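Local coordinates for protein metallophosphoesterase (Clostridium thermocellum, PDB 4J6O) that probably removes 2',3'-phosphates from broken RNA ends as the manganese-binding, calcineurin-like phosphatase domain of the bacterial Pnkp-Hen1 repair system, at residues Ser196-Lys201 against Asn218-Ile223. Residues are numbered along the deposited sequence; the frame is centred on the assembly and turned at random. Where two conformers were deposited one is given.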
loop_
_atom_site.group_PDB
_atom_site.type_symbol
_atom_site.label_atom_id
_atom_site.label_comp_id
_atom_site.label_asym_id
_atom_site.label_seq_id
_atom_site.Cartn_x
_atom_site.Cartn_y
_atom_site.Cartn_z
ATOM N N SER A 196 9.616 13.653 -11.087
ATOM C CA SER A 196 10.330 14.323 -12.178
ATOM C C SER A 196 11.690 14.873 -11.778
ATOM O O SER A 196 12.621 14.880 -12.588
ATOM C CB SER A 196 9.481 15.397 -12.827
ATOM O OG SER A 196 8.468 14.758 -13.573
ATOM N N ASP A 197 11.816 15.307 -10.530
ATOM C CA ASP A 197 13.053 15.904 -10.085
ATOM C C ASP A 197 13.958 14.891 -9.421
ATOM O O ASP A 197 15.027 15.254 -8.944
ATOM C CB ASP A 197 12.763 17.021 -9.085
ATOM C CG ASP A 197 12.123 18.242 -9.729
ATOM O OD1 ASP A 197 12.262 18.429 -10.964
ATOM O OD2 ASP A 197 11.473 19.013 -8.983
ATOM N N TYR A 198 13.530 13.627 -9.373
ATOM C CA TYR A 198 14.279 12.587 -8.667
ATOM C C TYR A 198 15.534 12.111 -9.429
ATOM O O TYR A 198 15.484 11.767 -10.622
ATOM C CB TYR A 198 13.357 11.387 -8.358
ATOM C CG TYR A 198 14.010 10.301 -7.536
ATOM C CD1 TYR A 198 14.175 10.452 -6.169
ATOM C CD2 TYR A 198 14.448 9.114 -8.127
ATOM C CE1 TYR A 198 14.776 9.470 -5.384
ATOM C CE2 TYR A 198 15.021 8.112 -7.358
ATOM C CZ TYR A 198 15.186 8.284 -5.994
ATOM O OH TYR A 198 15.772 7.320 -5.185
ATOM N N ARG A 199 16.650 12.105 -8.708
ATOM C CA ARG A 199 17.932 11.701 -9.266
ATOM C C ARG A 199 18.643 10.791 -8.265
ATOM O O ARG A 199 19.858 10.668 -8.266
ATOM C CB ARG A 199 18.795 12.940 -9.568
ATOM C CG ARG A 199 18.204 13.901 -10.592
ATOM C CD ARG A 199 17.919 13.185 -11.910
ATOM N NE ARG A 199 17.454 14.081 -12.970
ATOM C CZ ARG A 199 16.191 14.472 -13.154
ATOM N NH1 ARG A 199 15.220 14.072 -12.337
ATOM N NH2 ARG A 199 15.898 15.281 -14.163
ATOM N N GLY A 200 17.869 10.133 -7.415
ATOM C CA GLY A 200 18.430 9.321 -6.357
ATOM C C GLY A 200 18.892 7.957 -6.875
ATOM O O GLY A 200 18.492 7.487 -7.954
ATOM N N LYS A 201 19.743 7.314 -6.079
ATOM C CA LYS A 201 20.313 6.032 -6.440
ATOM C C LYS A 201 19.289 4.902 -6.373
ATOM O O LYS A 201 19.283 4.023 -7.235
ATOM C CB LYS A 201 21.491 5.718 -5.510
ATOM C CG LYS A 201 21.801 4.228 -5.352
ATOM C CD LYS A 201 22.686 3.971 -4.132
ATOM C CE LYS A 201 22.834 2.487 -3.835
ATOM N NZ LYS A 201 23.333 2.302 -2.436
ATOM N N ASN A 218 12.258 8.418 -14.304
ATOM C CA ASN A 218 13.592 8.337 -13.731
ATOM C C ASN A 218 13.636 7.020 -12.984
ATOM O O ASN A 218 13.008 6.057 -13.403
ATOM C CB ASN A 218 13.857 9.523 -12.803
ATOM C CG ASN A 218 13.743 10.859 -13.529
ATOM O OD1 ASN A 218 14.342 11.061 -14.583
ATOM N ND2 ASN A 218 12.949 11.768 -12.974
ATOM N N ASN A 219 14.323 6.976 -11.853
ATOM C CA ASN A 219 14.441 5.727 -11.143
ATOM C C ASN A 219 13.218 5.517 -10.253
ATOM O O ASN A 219 13.388 5.227 -9.075
ATOM C CB ASN A 219 15.696 5.752 -10.269
ATOM C CG ASN A 219 16.283 4.365 -10.029
ATOM O OD1 ASN A 219 15.957 3.408 -10.717
ATOM N ND2 ASN A 219 17.178 4.270 -9.055
ATOM N N THR A 220 12.000 5.683 -10.786
ATOM C CA THR A 220 10.819 5.548 -9.917
ATOM C C THR A 220 9.721 4.903 -10.694
ATOM O O THR A 220 9.661 5.073 -11.900
ATOM C CB THR A 220 10.251 6.923 -9.346
ATOM O OG1 THR A 220 9.539 7.648 -10.355
ATOM C CG2 THR A 220 11.381 7.820 -8.806
ATOM N N ILE A 221 8.782 4.266 -10.009
ATOM C CA ILE A 221 7.623 3.721 -10.742
ATOM C C ILE A 221 6.402 3.684 -9.843
ATOM O O ILE A 221 6.457 3.169 -8.719
ATOM C CB ILE A 221 7.921 2.306 -11.301
ATOM C CG1 ILE A 221 6.697 1.763 -12.088
ATOM C CG2 ILE A 221 8.394 1.311 -10.240
ATOM C CD1 ILE A 221 7.020 0.514 -12.895
ATOM N N ASN A 222 5.310 4.222 -10.339
ATOM C CA ASN A 222 4.069 4.232 -9.586
ATOM C C ASN A 222 3.276 3.031 -10.095
ATOM O O ASN A 222 2.962 2.944 -11.299
ATOM C CB ASN A 222 3.324 5.528 -9.910
ATOM C CG ASN A 222 1.949 5.623 -9.222
ATOM O OD1 ASN A 222 1.437 4.645 -8.701
ATOM N ND2 ASN A 222 1.342 6.822 -9.260
ATOM N N ILE A 223 2.988 2.107 -9.202
ATOM C CA ILE A 223 2.273 0.889 -9.619
ATOM C C ILE A 223 0.807 0.805 -9.139
ATOM O O ILE A 223 0.196 -0.269 -9.141
ATOM C CB ILE A 223 3.030 -0.388 -9.160
ATOM C CG1 ILE A 223 3.102 -0.491 -7.643
ATOM C CG2 ILE A 223 4.435 -0.450 -9.805
ATOM C CD1 ILE A 223 3.610 -1.913 -7.187
HETATM O O HOH W 1 16.753 8.755 -10.863
#
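A small loop-to-strand contact, part aromatic packing and part polar, joins Ser196-Lys201, the loop leading into strand 203-206, to the turn at the start of strand 220-222. The two strands are parallel neighbours in one of the two mixed sheets of the calcineurin-like metallophosphoesterase fold, and the metal-binding residues belong to neither segment. Tyr198 carries the apolar half. Its CG is anti to the backbone N (chi1 -176°), which sends the ring across the beginning of the strand. CD2 of Tyr198 meets the methyl CG2 of Thr220 obliquely at 3.4 Å, while Asn219 CB lies in the ring plane at its edge, 3.8 Å from Tyr198 CE2. Gly200 N sits over the centre of one ring face, and the hydroxyl is hydrogen-bonded to Ala202 O and Gln163 NE2, so the phenol is held at its polar tip as well as along its flank.

The polar half is built around Ser196 O. Arg199, bent at chi2 (-57°), folds back along its own loop so that NH1 donates to Ser196 O at 2.7 Å, almost straight, and to Tyr198 O at 2.9 Å. Asn218 ND2 adds a weak, bent bond to Ser196 O (3.2 Å) and is also bonded to Ala195 O. Asn218 OD1 lies over one guanidinium face, toward its rim, the amide and guanidinium planes being 45° apart. A water bridges the main chains, donating to Tyr198 O and accepting from Asn219 N, at the centre of an inverse gamma turn.

With Arg199 NH1 and Asn218 ND2 sharing Ser196 O, the arginine ties the loop to itself, whereas the single direct hydrogen bond between the two segments is weak; the bond of the same ND2 to Ala195 O, the close packing of Tyr198 and the water complete the join, and the guanidinium charge would probably polarise the two carbonyls it grips.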